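Local atomic coordinates of group II chitinase (Ostrinia furnacalis, PDB entry 6JAV), a protein that probably cleaves chitin chains internally as a family 18 glycosyl hydrolase, represented here by its catalytic domain 1 bound to a piperidine-thienopyridine inhibitor. Residues K8-Y13 with G342-A347; S297-V302 with P311-G316; F107-V112 with S156-P161; P130-V135 with K174-A179; A286-C291 with R354-Q359. All blocks are in the same frame, centred on the assembly; numbering follows the deposited sequence.

Interaction 1 lies in the core, its centre about 7 Å from the centre of the chain, and joins the first and last strands of the barrel. Interaction 3, also buried, packs two of the helices outside that barrel. Interaction 4, partly buried, sets a loop against a short helix. Interactions 2 and 5 neighbour each other: helix 287-296 of the buried interaction 5 leads into strand 300-302 of interaction 2, the outermost contact and a surface hairpin. Chemistry follows place: backbone bonds with buried apolar and aromatic side chains in 1, aliphatic contacts in 3, aliphatic groups with a cystine sulfur in 4, CH-pi packing beside water in 2, and a disulfide flanked by hydrogen bonds in 5.

Interaction 1 of 5, residues K8-Y13 with G342-A347; sequences KLVCYY and GGMIWA
Val10 O is gripped from the neighbouring strand by Met344 and Ile345: the N-H of Ile345 reaches it nearly along the C=O axis at 2.9 Å from N to O, and Met344 CA adds a CA-H...O contact at 3.1 Å. The same pattern recurs one step back, where Gly343 O accepts the N-H of Val10 and a CA-H...O contact from Leu9. Gly343 N bonds to Lys8 O, Tyr12 N bonds to Ile345 O, and Gly342 CA comes within 3.2 Å of Lys8 O, where a CB would collide with it. The ladder runs parallel, the strands only 12° apart. Leu9, Cys11 and Ile345 lie on one face, where helix 363-373 covers Leu9 and Ile345, and Cys11 continues into a disulfide with Cys36. The other face carries Val10 and Met344. A bend at chi2 (-90°) places Met344 SD at the edge of the Tyr12 ring, in a Met-aromatic contact 4.8 Å from the ring centroid, while Met344 CG lies in the ring plane 3.6 Å from Tyr12 CE1. Trp346 crosses Tyr12 at about a right angle, with Trp346 CE3 3.6 Å from Tyr12 CB and the rings oblique. Tyrosine suits this place because its ring fills an apolar site while its hydroxyl is hydrogen-bonded to Asp124 on strand 122-126. A cis peptide follows Trp346, whose side chain is about 5 Å from the bound inhibitor. Pairing of first and last strands closes the (beta/alpha)8 TIM barrel, and the tryptophan before a cis peptide ends the last strand as in other family 18 chitinases, where it lines the substrate cleft.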
# COMPACT_ATOMS: atom_id res chain seq x y z
N LYS A 8 -4.83 9.28 -11.23
CA LYS A 8 -3.96 9.49 -10.09
C LYS A 8 -2.88 8.42 -10.05
O LYS A 8 -3.09 7.28 -10.49
CB LYS A 8 -4.77 9.34 -8.79
CG LYS A 8 -5.87 10.41 -8.60
CD LYS A 8 -6.59 10.22 -7.25
CE LYS A 8 -7.65 11.29 -7.02
NZ LYS A 8 -8.74 11.23 -8.04
N LEU A 9 -1.74 8.80 -9.49
CA LEU A 9 -0.68 7.85 -9.13
C LEU A 9 -0.30 8.23 -7.70
O LEU A 9 0.36 9.26 -7.47
CB LEU A 9 0.50 7.92 -10.11
CG LEU A 9 1.32 6.63 -10.25
CD1 LEU A 9 2.43 6.74 -11.32
CD2 LEU A 9 1.88 6.14 -8.95
N VAL A 10 -0.80 7.45 -6.74
CA VAL A 10 -0.67 7.75 -5.32
C VAL A 10 0.55 7.01 -4.80
O VAL A 10 0.61 5.77 -4.85
CB VAL A 10 -1.94 7.33 -4.56
CG1 VAL A 10 -1.80 7.59 -3.08
CG2 VAL A 10 -3.19 8.05 -5.10
N CYS A 11 1.55 7.76 -4.33
CA CYS A 11 2.82 7.18 -3.90
C CYS A 11 2.93 7.26 -2.39
O CYS A 11 2.85 8.36 -1.83
CB CYS A 11 3.98 7.99 -4.46
SG CYS A 11 4.10 8.00 -6.26
N TYR A 12 3.16 6.12 -1.73
CA TYR A 12 3.43 6.14 -0.30
C TYR A 12 4.91 6.41 -0.03
O TYR A 12 5.79 5.79 -0.63
CB TYR A 12 2.98 4.84 0.40
CG TYR A 12 1.49 4.82 0.69
CD1 TYR A 12 0.58 4.37 -0.28
CD2 TYR A 12 0.99 5.29 1.90
CE1 TYR A 12 -0.80 4.41 -0.05
CE2 TYR A 12 -0.38 5.31 2.14
CZ TYR A 12 -1.25 4.88 1.15
OH TYR A 12 -2.62 4.88 1.39
N TYR A 13 5.15 7.34 0.88
CA TYR A 13 6.46 7.67 1.44
C TYR A 13 6.50 7.07 2.85
O TYR A 13 5.48 7.06 3.55
CB TYR A 13 6.58 9.22 1.50
CG TYR A 13 7.78 9.64 2.30
CD1 TYR A 13 9.03 9.71 1.72
CD2 TYR A 13 7.66 9.87 3.66
CE1 TYR A 13 10.16 10.03 2.51
CE2 TYR A 13 8.76 10.20 4.42
CZ TYR A 13 9.99 10.25 3.85
OH TYR A 13 11.07 10.56 4.66
N GLY A 342 -7.00 5.36 -10.78
CA GLY A 342 -5.56 5.33 -11.05
C GLY A 342 -4.89 4.21 -10.29
O GLY A 342 -5.49 3.17 -10.01
N GLY A 343 -3.62 4.46 -9.97
CA GLY A 343 -2.77 3.44 -9.38
C GLY A 343 -2.18 3.98 -8.09
O GLY A 343 -2.19 5.18 -7.83
N MET A 344 -1.68 3.05 -7.29
CA MET A 344 -1.04 3.39 -6.02
C MET A 344 0.15 2.47 -5.86
O MET A 344 0.10 1.31 -6.29
CB MET A 344 -2.02 3.18 -4.85
CG MET A 344 -1.45 3.38 -3.45
SD MET A 344 -0.79 1.83 -2.77
CE MET A 344 -2.29 1.07 -2.14
N ILE A 345 1.23 2.96 -5.22
CA ILE A 345 2.40 2.12 -4.97
C ILE A 345 2.76 2.10 -3.49
O ILE A 345 2.75 3.14 -2.82
CB ILE A 345 3.64 2.50 -5.81
CG1 ILE A 345 4.12 3.93 -5.53
CG2 ILE A 345 3.35 2.28 -7.29
CD1 ILE A 345 5.65 4.06 -5.55
N TRP A 346 3.11 0.92 -3.01
CA TRP A 346 3.78 0.72 -1.73
C TRP A 346 5.14 0.15 -2.09
O TRP A 346 5.23 -1.04 -2.43
CB TRP A 346 3.04 -0.30 -0.85
CG TRP A 346 3.75 -0.32 0.49
CD1 TRP A 346 4.85 -1.09 0.85
CD2 TRP A 346 3.52 0.56 1.57
NE1 TRP A 346 5.26 -0.75 2.12
CE2 TRP A 346 4.46 0.26 2.58
CE3 TRP A 346 2.59 1.59 1.79
CZ2 TRP A 346 4.48 0.94 3.80
CZ3 TRP A 346 2.61 2.26 3.00
CH2 TRP A 346 3.55 1.93 3.98
N ALA A 347 6.22 0.93 -1.98
CA ALA A 347 6.28 2.33 -1.54
C ALA A 347 7.49 2.91 -2.32
O ALA A 347 8.27 2.17 -2.94
CB ALA A 347 6.53 2.41 -0.04

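Interaction 2 of 5, residues S297-V302 with P311-G316; sequences SGWTVV and PYAYKG
Lys315 and Trp299 make one of the tight parts of this contact: Lys315 CB sits squarely over the five-membered ring of the Trp299 indole, 3.5 Å from its centroid. The long lysine chain suits this edge, for its methylenes cross the ring and its tip still reaches on, NZ bonding to Ser297 O at 2.8 Å. Just as close, Val302 CB lies over one face of Tyr312, toward the rim, 3.4 Å from Tyr312 CZ. Tyr312 CG stands between its backbone N and carbonyl carbon (chi1 62°), which starts the ring over the opposing strand. Thr300 CB covers Tyr314 likewise; Tyr312 also stacks with Trp319 and Tyr314 with His263. Backbone bonds between hydrogen-bonded pairs Thr300-Tyr314 and Val302-Tyr312 hold the strands in register. The small Ala313 and branched Val301 lie on the opposite face, against Ile294 of helix 287-296. Toward Gly298 the contact loosens: a water donates to Tyr314 O at 2.9 Å and meets Thr300 OG1 at 2.6 Å, with only a weak bond to Gly298 O. These strands form an antiparallel beta hairpin, consistent with the alpha+beta insertion domain that many family 18 chitinases carry between the last two barrel strands.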
# COMPACT_ATOMS: atom_id res chain seq x y z
N SER A 297 23.38 -12.68 -8.46
CA SER A 297 23.50 -13.86 -7.63
C SER A 297 22.86 -15.10 -8.25
O SER A 297 22.70 -16.10 -7.55
CB SER A 297 22.96 -13.62 -6.22
OG SER A 297 23.72 -12.60 -5.58
N GLY A 298 22.47 -15.04 -9.52
CA GLY A 298 22.04 -16.23 -10.21
C GLY A 298 20.70 -16.81 -9.80
O GLY A 298 20.46 -18.01 -10.00
N TRP A 299 19.81 -16.02 -9.21
CA TRP A 299 18.51 -16.58 -8.87
C TRP A 299 17.75 -16.88 -10.16
O TRP A 299 17.85 -16.14 -11.14
CB TRP A 299 17.70 -15.60 -8.02
CG TRP A 299 18.16 -15.47 -6.58
CD1 TRP A 299 19.46 -15.43 -6.13
CD2 TRP A 299 17.35 -15.37 -5.41
NE1 TRP A 299 19.49 -15.30 -4.77
CE2 TRP A 299 18.21 -15.26 -4.30
CE3 TRP A 299 15.96 -15.37 -5.19
CZ2 TRP A 299 17.74 -15.14 -2.99
CZ3 TRP A 299 15.49 -15.25 -3.89
CH2 TRP A 299 16.39 -15.14 -2.81
N THR A 300 16.98 -17.96 -10.15
CA THR A 300 16.25 -18.40 -11.33
C THR A 300 14.85 -17.77 -11.30
O THR A 300 14.19 -17.81 -10.27
CB THR A 300 16.12 -19.92 -11.30
OG1 THR A 300 17.43 -20.50 -11.24
CG2 THR A 300 15.40 -20.40 -12.55
N VAL A 301 14.42 -17.22 -12.43
CA VAL A 301 13.14 -16.51 -12.54
C VAL A 301 12.15 -17.38 -13.29
O VAL A 301 12.48 -17.94 -14.34
CB VAL A 301 13.33 -15.17 -13.26
CG1 VAL A 301 12.00 -14.47 -13.42
CG2 VAL A 301 14.34 -14.31 -12.49
N VAL A 302 10.93 -17.50 -12.76
CA VAL A 302 9.83 -18.18 -13.46
C VAL A 302 8.73 -17.16 -13.72
O VAL A 302 8.20 -16.57 -12.76
CB VAL A 302 9.29 -19.36 -12.65
CG1 VAL A 302 8.10 -20.03 -13.36
CG2 VAL A 302 10.41 -20.38 -12.34
N PRO A 311 6.36 -12.54 -11.72
CA PRO A 311 7.34 -13.63 -11.58
C PRO A 311 7.51 -14.08 -10.14
O PRO A 311 7.12 -13.43 -9.16
CB PRO A 311 8.65 -13.02 -12.08
CG PRO A 311 8.43 -11.54 -11.95
CD PRO A 311 6.98 -11.27 -12.12
N TYR A 312 8.16 -15.24 -10.01
CA TYR A 312 8.84 -15.58 -8.77
C TYR A 312 10.28 -15.94 -9.10
O TYR A 312 10.62 -16.18 -10.26
CB TYR A 312 8.14 -16.67 -7.96
CG TYR A 312 8.01 -18.02 -8.64
CD1 TYR A 312 9.03 -18.95 -8.54
CD2 TYR A 312 6.87 -18.36 -9.36
CE1 TYR A 312 8.92 -20.20 -9.14
CE2 TYR A 312 6.75 -19.62 -9.97
CZ TYR A 312 7.77 -20.51 -9.85
OH TYR A 312 7.68 -21.76 -10.45
N ALA A 313 11.13 -15.91 -8.09
CA ALA A 313 12.55 -16.22 -8.28
C ALA A 313 13.07 -17.03 -7.10
O ALA A 313 12.60 -16.87 -5.97
CB ALA A 313 13.38 -14.94 -8.46
N TYR A 314 14.07 -17.89 -7.35
CA TYR A 314 14.51 -18.76 -6.26
C TYR A 314 15.99 -19.10 -6.40
O TYR A 314 16.57 -19.03 -7.49
CB TYR A 314 13.68 -20.04 -6.15
CG TYR A 314 13.79 -20.92 -7.39
CD1 TYR A 314 12.96 -20.73 -8.49
CD2 TYR A 314 14.76 -21.92 -7.46
CE1 TYR A 314 13.08 -21.51 -9.63
CE2 TYR A 314 14.87 -22.70 -8.58
CZ TYR A 314 14.04 -22.50 -9.66
OH TYR A 314 14.19 -23.29 -10.78
N LYS A 315 16.59 -19.43 -5.26
CA LYS A 315 17.95 -19.97 -5.24
C LYS A 315 18.10 -20.74 -3.94
O LYS A 315 17.80 -20.22 -2.86
CB LYS A 315 19.00 -18.87 -5.34
CG LYS A 315 20.42 -19.45 -5.40
CD LYS A 315 21.45 -18.40 -5.63
CE LYS A 315 22.82 -19.04 -5.81
NZ LYS A 315 23.89 -18.00 -5.81
N GLY A 316 18.55 -21.99 -4.04
CA GLY A 316 18.67 -22.79 -2.83
C GLY A 316 17.31 -22.95 -2.20
O GLY A 316 16.32 -23.28 -2.87
O HOH W 1 18.53 -20.70 -8.90

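Interaction 3 of 5, residues F107-V112 with S156-P161; sequences FVQHAV and SAVLKP
Val158 meets Val108, Gln109 and Val112, and its atoms can be followed outward from the helix 143-159 backbone. At the root, CB lies 4.1 Å from Val112 CG2 and at a similar distance from Val108 CG1. The two branches then part. CG1, anti to the backbone N (chi1 178°), presses on Val112 CG2 at 3.5 Å, closer than carbons normally pack. CG2 turns to the other side, where it meets Val108 CG1 at 3.7 Å and the amide nitrogen NE2 of Gln109 at 3.6 Å. Val108 and Val112 stand one helical turn apart on helix 101-118, so the forked valine is received between them. The two helices are successive members of the helical layer outside the (beta/alpha)8 barrel, following strands 78-84 and 122-126, and they meet through short branched side chains, the nearest CA atoms, of Val112 and Leu159, being 6.9 Å apart. Leu159 extends the apolar strip: its CD2 touches Val112 CG2 at 3.8 Å, and both residues also touch Leu164 in the loop beyond. Gln109 is exposed, and its amide edges the valine contact: the chain bends at chi2 (-58°) and crosses that of Val158 at about a right angle.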
# COMPACT_ATOMS: atom_id res chain seq x y z
N PHE A 107 -11.15 13.73 18.64
CA PHE A 107 -10.13 13.35 17.67
C PHE A 107 -10.22 14.19 16.40
O PHE A 107 -9.21 14.64 15.86
CB PHE A 107 -10.28 11.87 17.34
CG PHE A 107 -9.45 11.44 16.16
CD1 PHE A 107 -8.14 11.00 16.33
CD2 PHE A 107 -9.98 11.47 14.87
CE1 PHE A 107 -7.37 10.61 15.21
CE2 PHE A 107 -9.21 11.10 13.76
CZ PHE A 107 -7.91 10.67 13.95
N VAL A 108 -11.44 14.40 15.90
CA VAL A 108 -11.61 15.02 14.59
C VAL A 108 -11.10 16.46 14.60
O VAL A 108 -10.39 16.89 13.68
CB VAL A 108 -13.08 14.91 14.14
CG1 VAL A 108 -13.37 15.87 13.01
CG2 VAL A 108 -13.42 13.45 13.75
N GLN A 109 -11.47 17.24 15.62
CA GLN A 109 -11.06 18.64 15.60
C GLN A 109 -9.55 18.77 15.76
O GLN A 109 -8.92 19.62 15.12
CB GLN A 109 -11.77 19.43 16.70
CG GLN A 109 -13.30 19.45 16.59
CD GLN A 109 -13.80 20.02 15.28
OE1 GLN A 109 -13.20 20.94 14.71
NE2 GLN A 109 -14.90 19.48 14.79
N HIS A 110 -8.96 17.92 16.60
CA HIS A 110 -7.51 17.98 16.77
C HIS A 110 -6.80 17.52 15.49
O HIS A 110 -5.77 18.09 15.12
CB HIS A 110 -7.10 17.12 17.95
CG HIS A 110 -5.62 16.96 18.07
ND1 HIS A 110 -4.91 16.05 17.31
CD2 HIS A 110 -4.71 17.62 18.82
CE1 HIS A 110 -3.63 16.14 17.62
NE2 HIS A 110 -3.48 17.10 18.52
N ALA A 111 -7.33 16.50 14.82
CA ALA A 111 -6.68 15.98 13.61
C ALA A 111 -6.62 17.04 12.52
O ALA A 111 -5.58 17.21 11.87
CB ALA A 111 -7.40 14.72 13.11
N VAL A 112 -7.71 17.78 12.32
CA VAL A 112 -7.70 18.81 11.29
C VAL A 112 -6.71 19.92 11.64
O VAL A 112 -5.95 20.39 10.77
CB VAL A 112 -9.12 19.31 11.02
CG1 VAL A 112 -9.10 20.32 9.88
CG2 VAL A 112 -10.00 18.12 10.65
N SER A 156 -14.96 13.90 7.20
CA SER A 156 -15.38 14.55 5.95
C SER A 156 -16.07 15.88 6.24
O SER A 156 -15.82 16.88 5.55
CB SER A 156 -16.32 13.62 5.21
OG SER A 156 -16.69 14.23 3.98
N ALA A 157 -16.91 15.92 7.27
CA ALA A 157 -17.69 17.12 7.55
C ALA A 157 -16.82 18.30 7.94
O ALA A 157 -17.22 19.45 7.73
CB ALA A 157 -18.71 16.80 8.65
N VAL A 158 -15.64 18.05 8.50
CA VAL A 158 -14.70 19.13 8.81
C VAL A 158 -13.71 19.37 7.67
O VAL A 158 -13.38 20.52 7.37
CB VAL A 158 -13.98 18.84 10.13
CG1 VAL A 158 -12.98 19.94 10.42
CG2 VAL A 158 -14.99 18.71 11.28
N LEU A 159 -13.22 18.31 7.03
CA LEU A 159 -12.17 18.49 6.03
C LEU A 159 -12.72 19.07 4.73
O LEU A 159 -12.06 19.92 4.11
CB LEU A 159 -11.51 17.13 5.73
CG LEU A 159 -10.69 16.55 6.87
CD1 LEU A 159 -10.43 15.07 6.56
CD2 LEU A 159 -9.39 17.30 7.02
N LYS A 160 -13.87 18.60 4.28
CA LYS A 160 -14.36 18.99 2.96
C LYS A 160 -14.62 20.49 2.84
O LYS A 160 -14.18 21.09 1.85
CB LYS A 160 -15.54 18.10 2.54
CG LYS A 160 -16.07 18.36 1.14
CD LYS A 160 -16.84 17.16 0.62
CE LYS A 160 -15.91 16.32 -0.24
NZ LYS A 160 -16.57 15.90 -1.50
N PRO A 161 -15.26 21.16 3.81
CA PRO A 161 -15.41 22.62 3.72
C PRO A 161 -14.09 23.39 3.68
O PRO A 161 -14.05 24.48 3.09
CB PRO A 161 -16.23 22.98 4.97
CG PRO A 161 -16.99 21.72 5.28
CD PRO A 161 -16.05 20.59 4.93

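Interaction 4 of 5, residues P130-V135 with K174-A179; sequences PKCWQV and KMVIDA
A small apolar contact, in which Lys131, Cys132 and Val135 touch Val176 and Ala179, sets the loop after barrel strand 122-126 against helix 174-180, the short helix that follows strand 165-170. Cys132 is central. Its SG, anti to the carbonyl carbon (chi1 -49°), comes within 3.7 Å of Ala179 CB, and its CB lies 4.0 Å from Val176 CG2. The bare methyl of alanine leaves room for the bulky sulfur. Val135 crosses Val176 at about a right angle, Val135 CG1 to Val176 CG2 at 4.1 Å; the Val135 side chain is about 4 Å from the bound inhibitor. Lys131 lends its aliphatic part, with CB 3.8 Å from Ala179 O. A bend at chi2 (-83°) puts Lys131 CD against Ala179 CB at 4.0 Å; beyond it the amine is hydrogen-bonded to Cys137 O and Gly140 O. An inverse gamma turn centred on Cys132 shapes the loop. With no hydrogen bond across the contact, the loop meets the helix by van der Waals and apolar contact, while the disulfide to Cys137 braces the loop, and bonds from Lys131 N and Trp133 NE1 to Asp144 tie it to the start of helix 143-159.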
# COMPACT_ATOMS: atom_id res chain seq x y z
N PRO A 130 -10.72 -2.30 10.40
CA PRO A 130 -11.94 -2.30 11.22
C PRO A 130 -12.46 -3.73 11.34
O PRO A 130 -12.48 -4.47 10.35
CB PRO A 130 -12.92 -1.42 10.42
CG PRO A 130 -12.05 -0.56 9.54
CD PRO A 130 -10.83 -1.42 9.21
N LYS A 131 -12.83 -4.12 12.58
CA LYS A 131 -13.33 -5.46 12.92
C LYS A 131 -12.23 -6.51 12.90
O LYS A 131 -11.95 -7.17 13.91
CB LYS A 131 -14.48 -5.86 12.00
CG LYS A 131 -15.62 -6.61 12.67
CD LYS A 131 -15.33 -8.06 12.78
CE LYS A 131 -16.53 -8.79 13.42
NZ LYS A 131 -16.08 -9.98 14.18
N CYS A 132 -11.57 -6.67 11.75
CA CYS A 132 -10.53 -7.68 11.59
C CYS A 132 -9.16 -7.08 11.88
O CYS A 132 -8.36 -6.78 10.97
CB CYS A 132 -10.59 -8.25 10.18
SG CYS A 132 -12.28 -8.75 9.72
N TRP A 133 -8.87 -6.90 13.18
CA TRP A 133 -7.63 -6.27 13.61
C TRP A 133 -6.46 -7.13 13.15
O TRP A 133 -6.39 -8.32 13.47
CB TRP A 133 -7.58 -6.14 15.13
CG TRP A 133 -8.77 -5.45 15.75
CD1 TRP A 133 -9.74 -4.71 15.13
CD2 TRP A 133 -9.08 -5.45 17.14
NE1 TRP A 133 -10.65 -4.25 16.07
CE2 TRP A 133 -10.27 -4.70 17.31
CE3 TRP A 133 -8.47 -6.02 18.26
CZ2 TRP A 133 -10.86 -4.51 18.56
CZ3 TRP A 133 -9.05 -5.83 19.50
CH2 TRP A 133 -10.23 -5.08 19.65
N GLN A 134 -5.56 -6.53 12.37
CA GLN A 134 -4.47 -7.30 11.74
C GLN A 134 -4.98 -8.59 11.08
O GLN A 134 -4.37 -9.66 11.20
CB GLN A 134 -3.31 -7.54 12.71
CG GLN A 134 -2.51 -6.24 12.97
CD GLN A 134 -1.25 -6.48 13.78
OE1 GLN A 134 -1.12 -7.50 14.48
NE2 GLN A 134 -0.31 -5.54 13.70
N VAL A 135 -6.10 -8.47 10.36
CA VAL A 135 -6.72 -9.51 9.54
C VAL A 135 -7.48 -10.55 10.36
O VAL A 135 -8.15 -11.42 9.79
CB VAL A 135 -5.78 -10.14 8.48
CG1 VAL A 135 -6.59 -10.88 7.39
CG2 VAL A 135 -4.93 -9.06 7.78
N LYS A 174 -12.00 -10.37 0.68
CA LYS A 174 -13.47 -10.40 0.70
C LYS A 174 -14.04 -10.42 2.12
O LYS A 174 -14.96 -9.66 2.42
CB LYS A 174 -13.97 -11.62 -0.09
CG LYS A 174 -15.50 -11.70 -0.13
CD LYS A 174 -15.95 -12.99 -0.81
CE LYS A 174 -17.46 -12.92 -1.14
NZ LYS A 174 -18.31 -12.74 0.07
N MET A 175 -13.52 -11.29 2.99
CA MET A 175 -14.07 -11.41 4.34
C MET A 175 -13.86 -10.14 5.16
O MET A 175 -14.75 -9.73 5.93
CB MET A 175 -13.43 -12.59 5.07
CG MET A 175 -14.03 -13.93 4.69
SD MET A 175 -13.43 -14.42 3.07
CE MET A 175 -14.99 -14.70 2.24
N VAL A 176 -12.69 -9.52 5.03
CA VAL A 176 -12.41 -8.27 5.74
C VAL A 176 -13.27 -7.14 5.20
O VAL A 176 -13.79 -6.33 5.96
CB VAL A 176 -10.91 -7.93 5.66
CG1 VAL A 176 -10.64 -6.60 6.35
CG2 VAL A 176 -10.10 -9.05 6.31
N ILE A 177 -13.40 -7.06 3.87
CA ILE A 177 -14.25 -6.05 3.27
C ILE A 177 -15.67 -6.17 3.82
O ILE A 177 -16.30 -5.18 4.21
CB ILE A 177 -14.22 -6.17 1.74
CG1 ILE A 177 -12.81 -5.88 1.16
CG2 ILE A 177 -15.25 -5.25 1.10
CD1 ILE A 177 -12.65 -6.45 -0.27
N ASP A 178 -16.19 -7.40 3.82
CA ASP A 178 -17.56 -7.64 4.28
C ASP A 178 -17.72 -7.25 5.75
O ASP A 178 -18.76 -6.71 6.14
CB ASP A 178 -17.90 -9.12 4.12
CG ASP A 178 -18.18 -9.52 2.67
OD1 ASP A 178 -18.38 -8.63 1.79
OD2 ASP A 178 -18.24 -10.77 2.43
N ALA A 179 -16.70 -7.52 6.58
CA ALA A 179 -16.83 -7.31 8.01
C ALA A 179 -16.57 -5.88 8.44
O ALA A 179 -17.19 -5.42 9.41
CB ALA A 179 -15.85 -8.20 8.78

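Interaction 5 of 5, residues A286-C291 with R354-Q359; sequences AYYEIC and RNRCGQ
Tyr287 OH donates to Gln359 OE1 at 2.9 Å, the two side chains reaching tip to tip. The oxygen lies in the plane of the phenol at its edge, and ring and amide planes are 56° apart. A long polar glutamine suits an exposed loop, since it can span to a buried tyrosine. Weaker is the bond from Arg356 NH1 to Tyr288 O, 3.1 Å and far from straight. The arginine's stronger bonds are salt bridges from NH2 to Asp292 and Glu277, which would steady its charge beside the helix. Between these polar contacts runs the disulfide of Cys291 and Cys357, 2.0 Å from SG to SG, with a chi3 of 84° close to the relaxed right-angled form. It fastens helix 287-296, which belongs to the insertion between the last two barrel strands, to the loop that follows the final strand 342-346, and so links insertion to barrel. Cys291 SG stands between its backbone N and carbonyl carbon (chi1 64°), from where it meets its partner. At the start of the helix Glu289 OE1 takes the N-H of the N-cap residue Ala286 at 2.8 Å and is also hydrogen-bonded to Thr279, with OE2 bonded to Tyr278 N. Outside the bridge, Gln359 NE2 lies 4.2 Å from Cys291 CB, and Tyr288 shows its ring edge to the arginine, CD1 4.1 Å from Arg356 NH1.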
# COMPACT_ATOMS: atom_id res chain seq x y z
N ALA A 286 12.83 -5.72 -0.85
CA ALA A 286 12.53 -4.63 -1.76
C ALA A 286 12.82 -5.06 -3.19
O ALA A 286 13.61 -5.97 -3.44
CB ALA A 286 13.44 -3.43 -1.42
N TYR A 287 12.16 -4.41 -4.16
CA TYR A 287 12.48 -4.70 -5.55
C TYR A 287 13.98 -4.56 -5.82
O TYR A 287 14.56 -5.38 -6.54
CB TYR A 287 11.67 -3.83 -6.52
CG TYR A 287 12.02 -4.17 -7.95
CD1 TYR A 287 11.56 -5.35 -8.52
CD2 TYR A 287 12.89 -3.39 -8.68
CE1 TYR A 287 11.91 -5.72 -9.82
CE2 TYR A 287 13.26 -3.75 -9.99
CZ TYR A 287 12.76 -4.91 -10.53
OH TYR A 287 13.11 -5.31 -11.81
N TYR A 288 14.64 -3.55 -5.24
CA TYR A 288 16.07 -3.40 -5.52
C TYR A 288 16.93 -4.49 -4.89
O TYR A 288 18.08 -4.69 -5.31
CB TYR A 288 16.57 -1.99 -5.16
CG TYR A 288 16.55 -1.63 -3.69
CD1 TYR A 288 17.54 -2.10 -2.80
CD2 TYR A 288 15.55 -0.79 -3.17
CE1 TYR A 288 17.52 -1.76 -1.46
CE2 TYR A 288 15.52 -0.45 -1.83
CZ TYR A 288 16.49 -0.94 -0.97
OH TYR A 288 16.48 -0.58 0.36
N GLU A 289 16.41 -5.18 -3.88
CA GLU A 289 17.08 -6.37 -3.37
C GLU A 289 16.84 -7.58 -4.27
O GLU A 289 17.76 -8.38 -4.52
CB GLU A 289 16.61 -6.63 -1.94
CG GLU A 289 17.14 -5.56 -0.95
CD GLU A 289 16.53 -5.65 0.43
OE1 GLU A 289 15.29 -5.81 0.57
OE2 GLU A 289 17.27 -5.51 1.44
N ILE A 290 15.61 -7.71 -4.78
CA ILE A 290 15.27 -8.85 -5.65
C ILE A 290 16.02 -8.77 -6.97
O ILE A 290 16.58 -9.76 -7.45
CB ILE A 290 13.74 -8.87 -5.86
CG1 ILE A 290 13.03 -9.15 -4.55
CG2 ILE A 290 13.36 -9.90 -6.94
CD1 ILE A 290 11.51 -8.91 -4.64
N CYS A 291 16.01 -7.59 -7.61
CA CYS A 291 16.63 -7.49 -8.92
C CYS A 291 18.13 -7.75 -8.84
O CYS A 291 18.71 -8.35 -9.77
CB CYS A 291 16.27 -6.17 -9.61
SG CYS A 291 16.85 -4.65 -8.81
N ARG A 354 17.83 4.02 -7.11
CA ARG A 354 19.25 4.32 -7.33
C ARG A 354 19.81 3.68 -8.59
O ARG A 354 21.00 3.87 -8.89
CB ARG A 354 20.08 3.89 -6.13
CG ARG A 354 19.70 4.66 -4.89
CD ARG A 354 20.71 4.47 -3.85
NE ARG A 354 20.36 5.11 -2.59
CZ ARG A 354 20.61 6.37 -2.30
NH1 ARG A 354 21.22 7.16 -3.18
NH2 ARG A 354 20.26 6.85 -1.11
N ASN A 355 19.00 2.92 -9.34
CA ASN A 355 19.49 2.21 -10.53
C ASN A 355 20.61 1.24 -10.18
O ASN A 355 21.60 1.11 -10.91
CB ASN A 355 19.90 3.18 -11.64
CG ASN A 355 20.02 2.51 -12.98
OD1 ASN A 355 19.56 1.39 -13.19
ND2 ASN A 355 20.64 3.21 -13.92
N ARG A 356 20.48 0.55 -9.04
CA ARG A 356 21.41 -0.51 -8.66
C ARG A 356 21.39 -1.66 -9.66
O ARG A 356 22.38 -2.41 -9.76
CB ARG A 356 21.04 -1.02 -7.27
CG ARG A 356 22.04 -1.97 -6.63
CD ARG A 356 21.40 -2.62 -5.43
NE ARG A 356 22.33 -3.47 -4.69
CZ ARG A 356 21.95 -4.43 -3.86
NH1 ARG A 356 20.66 -4.67 -3.66
NH2 ARG A 356 22.87 -5.16 -3.22
N CYS A 357 20.28 -1.84 -10.37
CA CYS A 357 20.09 -2.99 -11.25
C CYS A 357 20.27 -2.66 -12.72
O CYS A 357 20.11 -3.54 -13.56
CB CYS A 357 18.74 -3.66 -10.99
SG CYS A 357 18.78 -4.48 -9.37
N GLY A 358 20.59 -1.41 -13.04
CA GLY A 358 20.91 -1.07 -14.42
C GLY A 358 19.75 -1.02 -15.39
O GLY A 358 19.98 -0.90 -16.59
N GLN A 359 18.50 -1.08 -14.90
CA GLN A 359 17.30 -0.97 -15.72
C GLN A 359 16.78 0.47 -15.79
O GLN A 359 15.71 0.71 -16.36
CB GLN A 359 16.20 -1.91 -15.18
CG GLN A 359 16.59 -3.40 -15.13
CD GLN A 359 16.03 -4.17 -13.90
OE1 GLN A 359 15.15 -3.68 -13.17
NE2 GLN A 359 16.55 -5.39 -13.68